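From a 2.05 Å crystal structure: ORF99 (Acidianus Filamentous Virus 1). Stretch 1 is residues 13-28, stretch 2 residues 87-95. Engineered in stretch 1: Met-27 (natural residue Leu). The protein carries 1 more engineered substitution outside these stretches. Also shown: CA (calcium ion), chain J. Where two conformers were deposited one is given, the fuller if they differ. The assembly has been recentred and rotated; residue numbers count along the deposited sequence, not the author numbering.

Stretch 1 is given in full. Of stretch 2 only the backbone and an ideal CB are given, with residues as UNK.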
# COMPACT_ATOMS: atom_id res chain seq x y z
N VAL C 13 1.46 -0.20 7.91
CA VAL C 13 1.64 0.49 6.62
C VAL C 13 1.69 1.99 6.88
O VAL C 13 2.61 2.68 6.39
CB VAL C 13 0.54 0.11 5.57
CG1 VAL C 13 0.53 1.07 4.34
CG2 VAL C 13 0.72 -1.35 5.09
N VAL C 14 0.73 2.50 7.65
CA VAL C 14 0.66 3.93 7.94
C VAL C 14 1.90 4.36 8.75
O VAL C 14 2.54 5.38 8.42
CB VAL C 14 -0.71 4.32 8.62
CG1 VAL C 14 -0.70 5.76 9.15
CG2 VAL C 14 -1.84 4.13 7.64
N ASP C 15 2.27 3.57 9.76
CA ASP C 15 3.49 3.82 10.50
C ASP C 15 4.74 3.92 9.60
O ASP C 15 5.54 4.84 9.76
CB ASP C 15 3.71 2.75 11.56
CG ASP C 15 2.75 2.89 12.71
OD1 ASP C 15 2.19 3.99 12.88
OD2 ASP C 15 2.54 1.89 13.44
N LEU C 16 4.87 2.99 8.66
CA LEU C 16 6.03 2.92 7.77
C LEU C 16 6.04 4.11 6.80
O LEU C 16 7.10 4.63 6.41
CB LEU C 16 6.01 1.61 6.97
CG LEU C 16 6.43 0.35 7.73
CD1 LEU C 16 5.98 -0.87 6.91
CD2 LEU C 16 7.94 0.32 7.97
N PHE C 17 4.84 4.52 6.41
CA PHE C 17 4.65 5.71 5.60
C PHE C 17 5.10 6.95 6.37
O PHE C 17 5.88 7.76 5.84
CB PHE C 17 3.18 5.82 5.13
CG PHE C 17 2.81 7.20 4.63
CD1 PHE C 17 3.35 7.69 3.44
CD2 PHE C 17 1.95 8.01 5.37
CE1 PHE C 17 3.04 8.98 2.98
CE2 PHE C 17 1.62 9.30 4.92
CZ PHE C 17 2.17 9.79 3.73
N LEU C 18 4.66 7.09 7.62
CA LEU C 18 5.11 8.21 8.45
C LEU C 18 6.65 8.22 8.70
O LEU C 18 7.26 9.31 8.74
CB LEU C 18 4.28 8.34 9.75
CG LEU C 18 2.75 8.48 9.55
CD1 LEU C 18 1.99 8.38 10.90
CD2 LEU C 18 2.35 9.75 8.79
N GLU C 19 7.26 7.04 8.82
CA GLU C 19 8.73 6.86 8.89
C GLU C 19 9.47 7.19 7.59
O GLU C 19 10.70 7.32 7.58
CB GLU C 19 9.07 5.41 9.22
CG GLU C 19 8.81 5.03 10.64
CD GLU C 19 9.15 3.58 10.93
OE1 GLU C 19 9.85 2.92 10.12
OE2 GLU C 19 8.70 3.10 11.99
N ASP C 20 8.71 7.31 6.49
CA ASP C 20 9.22 7.50 5.15
C ASP C 20 9.98 6.30 4.58
O ASP C 20 10.79 6.45 3.68
CB ASP C 20 10.07 8.77 5.04
CG ASP C 20 10.11 9.31 3.63
OD1 ASP C 20 9.07 9.26 2.93
OD2 ASP C 20 11.19 9.77 3.22
N ARG C 21 9.71 5.11 5.12
CA ARG C 21 10.15 3.87 4.50
C ARG C 21 9.22 3.58 3.31
O ARG C 21 9.68 3.26 2.19
CB ARG C 21 10.17 2.74 5.53
CG ARG C 21 11.05 3.08 6.73
CD ARG C 21 11.63 1.83 7.41
NE ARG C 21 12.56 1.11 6.54
CZ ARG C 21 13.41 0.19 6.98
NH1 ARG C 21 13.45 -0.11 8.27
NH2 ARG C 21 14.21 -0.43 6.13
N ILE C 22 7.92 3.72 3.56
CA ILE C 22 6.97 3.83 2.45
C ILE C 22 6.90 5.32 2.15
O ILE C 22 6.50 6.11 3.01
CB ILE C 22 5.60 3.23 2.77
CG1 ILE C 22 5.70 1.70 2.97
CG2 ILE C 22 4.59 3.52 1.64
CD1 ILE C 22 4.46 1.09 3.68
N LYS C 23 7.36 5.72 0.97
CA LYS C 23 7.41 7.14 0.62
C LYS C 23 5.99 7.68 0.42
O LYS C 23 5.65 8.74 0.96
CB LYS C 23 8.20 7.35 -0.67
CG LYS C 23 9.59 6.67 -0.73
CD LYS C 23 10.46 7.04 0.43
CE LYS C 23 11.72 6.16 0.48
NZ LYS C 23 12.50 6.42 1.70
N GLU C 24 5.19 6.98 -0.40
CA GLU C 24 3.78 7.30 -0.66
C GLU C 24 3.04 6.00 -0.96
O GLU C 24 3.68 5.00 -1.33
CB GLU C 24 3.64 8.23 -1.89
CG GLU C 24 4.30 9.60 -1.68
CD GLU C 24 3.88 10.58 -2.74
OE1 GLU C 24 3.87 10.19 -3.93
OE2 GLU C 24 3.55 11.75 -2.39
N PHE C 25 1.72 5.99 -0.84
CA PHE C 25 0.98 4.75 -1.12
C PHE C 25 -0.49 5.08 -1.28
O PHE C 25 -0.93 6.18 -0.92
CB PHE C 25 1.17 3.71 0.01
CG PHE C 25 0.36 4.02 1.26
CD1 PHE C 25 -0.90 3.46 1.45
CD2 PHE C 25 0.85 4.91 2.22
CE1 PHE C 25 -1.67 3.78 2.59
CE2 PHE C 25 0.08 5.24 3.37
CZ PHE C 25 -1.16 4.66 3.54
N GLU C 26 -1.23 4.13 -1.83
CA GLU C 26 -2.68 4.14 -1.79
C GLU C 26 -3.15 2.70 -1.77
O GLU C 26 -2.50 1.82 -2.33
CB GLU C 26 -3.26 4.88 -3.01
CG GLU C 26 -2.96 4.24 -4.33
CD GLU C 26 -3.46 5.08 -5.51
OE1 GLU C 26 -4.33 5.97 -5.32
OE2 GLU C 26 -3.00 4.80 -6.64
N MSE C 27 -4.27 2.46 -1.12
CA MSE C 27 -4.83 1.12 -1.05
C MSE C 27 -6.34 1.26 -1.10
O MSE C 27 -6.91 2.13 -0.43
CB MSE C 27 -4.48 0.42 0.26
CG MSE C 27 -3.04 0.05 0.46
SE MSE C 27 -2.96 -0.87 2.18
CE MSE C 27 -3.43 0.55 3.40
N LYS C 28 -6.97 0.42 -1.91
CA LYS C 28 -8.41 0.31 -1.96
C LYS C 28 -8.78 -0.90 -1.12
O LYS C 28 -8.13 -1.95 -1.22
CB LYS C 28 -8.87 0.15 -3.40
CG LYS C 28 -10.39 0.15 -3.58
CD LYS C 28 -10.73 0.12 -5.06
CE LYS C 28 -12.23 0.36 -5.31
NZ LYS C 28 -13.02 -0.75 -4.73
N UNK C 87 -13.54 1.21 6.30
CA UNK C 87 -12.53 1.90 5.50
C UNK C 87 -12.58 1.40 4.05
O UNK C 87 -12.52 0.19 3.79
CB UNK C 87 -11.14 1.69 6.09
N UNK C 88 -12.66 2.35 3.12
CA UNK C 88 -12.77 2.05 1.69
C UNK C 88 -11.48 2.35 0.93
O UNK C 88 -11.22 1.74 -0.11
CB UNK C 88 -13.92 2.85 1.08
N UNK C 89 -10.71 3.29 1.46
CA UNK C 89 -9.42 3.68 0.87
C UNK C 89 -8.56 4.38 1.91
O UNK C 89 -9.09 5.01 2.85
CB UNK C 89 -9.63 4.59 -0.34
N UNK C 90 -7.24 4.25 1.75
CA UNK C 90 -6.23 4.95 2.50
C UNK C 90 -5.16 5.40 1.47
O UNK C 90 -4.77 4.61 0.60
CB UNK C 90 -5.64 4.07 3.61
N UNK C 91 -4.73 6.66 1.56
CA UNK C 91 -3.72 7.20 0.66
C UNK C 91 -2.75 8.08 1.43
O UNK C 91 -3.17 8.91 2.26
CB UNK C 91 -4.37 7.99 -0.48
N UNK C 92 -1.46 7.87 1.17
CA UNK C 92 -0.39 8.61 1.85
C UNK C 92 0.40 9.38 0.82
O UNK C 92 0.86 8.81 -0.16
CB UNK C 92 0.53 7.67 2.64
N UNK C 93 0.54 10.68 1.05
CA UNK C 93 1.16 11.61 0.11
C UNK C 93 2.23 12.43 0.85
O UNK C 93 2.07 12.74 2.03
CB UNK C 93 0.11 12.52 -0.52
N UNK C 94 3.31 12.79 0.16
CA UNK C 94 4.29 13.71 0.72
C UNK C 94 3.99 15.09 0.24
O UNK C 94 3.46 15.23 -0.85
CB UNK C 94 5.72 13.31 0.35
N UNK C 95 4.33 16.12 1.01
CA UNK C 95 4.18 17.49 0.56
C UNK C 95 5.31 18.33 1.16
O UNK C 95 5.70 18.14 2.32
CB UNK C 95 2.81 18.05 0.95
CA CA J . 0.47 4.96 14.04

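Stretch 2 is one strand, antiparallel to strand 25-28, with the helix of stretch 1 over the face that carries Phe-25 and Met-27.

Position 87 has nothing of stretch 1 within 5.5 Å of its ideal CB. Extended backbone angles suit many residues, beta-branched ones included. It is Val-87, and it makes no contact with stretch 1.

Position 88 points sideways, again with no neighbour near CB. It is Leu-88; its side chain does not touch stretch 1, though its backbone O lies 3.7 Å from Lys-28 CA.

Position 89 pairs with Lys-28 without backbone hydrogen bonds, and its CB lies on the face of Glu-26 and Lys-28. The ideal CB is 3.7 Å from Met-27 O. A small polar residue would fit, as would a longer polar or acidic one. It is Ser-89, whose OG lies 3.2 Å from Met-27 O.

Position 90 points to the other face, among apolar groups. Its ideal CB is 4.1 Å from Phe-25 CE1 and 4.2 Å from CE of Met-27, an engineered selenomethionine. Val, Ile, Leu or Met would suit. It is Ile-90. CG2 meets the edge of the Phe-25 ring, 3.6 Å from CZ, and lies 4.3 Å from Val-14 CG2. CD1 is 3.9 Å from Met-27 CE. The backbone pairs with Met-27 through two hydrogen bonds: Met-27 N to Ile-90 O, 2.8 Å, and Ile-90 N to Met-27 O, 3.1 Å.

Position 91 returns to the face of Glu-26, whose carboxylate invites Lys or Arg; Thr or Gln could also serve. It is Lys-91, t through chi3 and p at chi4, with NZ in a long salt bridge to Glu-26 OE1, 4.0 Å.

Position 92 has no room for a CB. An ideal one would clash with Phe-25 CE2 at 2.6 Å and Phe-17 CE1 at 2.9 Å. Only glycine suits this site as built. Gly-92 sets its CA over the face of the Phe-17 ring, 3.7 Å from the centroid. Its N bonds to Phe-25 O at 2.7 Å, and its O accepts from Phe-25 N at 3.0 Å.

Position 93 points away overall, though its ideal CB is 4.0 Å from Glu-24 OE2. Val, Ile, Thr or a basic residue could fit. It is Val-93, with CG1 4.0 Å from that OE2.

Position 94 points sideways, near Lys-23 O and Glu-24. Asn, Gln or Ser would suit. It is Asn-94. Its ND2 lies 3.0 Å from Lys-23 O, and its backbone N bonds to Glu-24 OE2 at 2.8 Å.

Position 95 is free of stretch 1. It is Asp-95.

Stretch 2, residues 87-95: VLSIKGVND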
# COMPACT_ATOMS: atom_id res chain seq x y z
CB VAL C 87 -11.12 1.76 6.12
CG1 VAL C 87 -10.04 2.41 5.24
CG2 VAL C 87 -11.09 2.36 7.54
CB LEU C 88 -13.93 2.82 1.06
CG LEU C 88 -15.28 2.49 1.73
CD1 LEU C 88 -16.30 3.53 1.27
CD2 LEU C 88 -15.71 1.09 1.35
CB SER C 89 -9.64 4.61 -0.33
OG SER C 89 -8.41 4.86 -1.00
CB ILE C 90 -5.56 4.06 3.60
CG1 ILE C 90 -6.61 3.44 4.53
CG2 ILE C 90 -4.61 4.94 4.46
CD1 ILE C 90 -6.05 2.42 5.62
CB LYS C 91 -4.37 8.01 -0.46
CG LYS C 91 -3.39 8.62 -1.49
CD LYS C 91 -4.19 9.35 -2.59
CE LYS C 91 -3.31 10.07 -3.61
NZ LYS C 91 -2.25 9.17 -4.16
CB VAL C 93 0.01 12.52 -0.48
CG1 VAL C 93 0.48 13.85 -0.95
CG2 VAL C 93 -0.73 11.78 -1.60
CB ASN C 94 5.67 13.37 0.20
CG ASN C 94 6.19 12.12 0.79
OD1 ASN C 94 5.96 11.84 1.96
ND2 ASN C 94 6.90 11.34 -0.00
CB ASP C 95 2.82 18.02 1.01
CG ASP C 95 2.39 19.33 0.30
OD1 ASP C 95 3.01 19.76 -0.70
OD2 ASP C 95 1.40 19.93 0.78
O HOH W 1 0.85 2.75 15.43
O HOH W 2 -0.77 4.01 12.16
O HOH W 3 -0.04 7.35 13.54
O HOH W 4 -0.76 4.86 16.08
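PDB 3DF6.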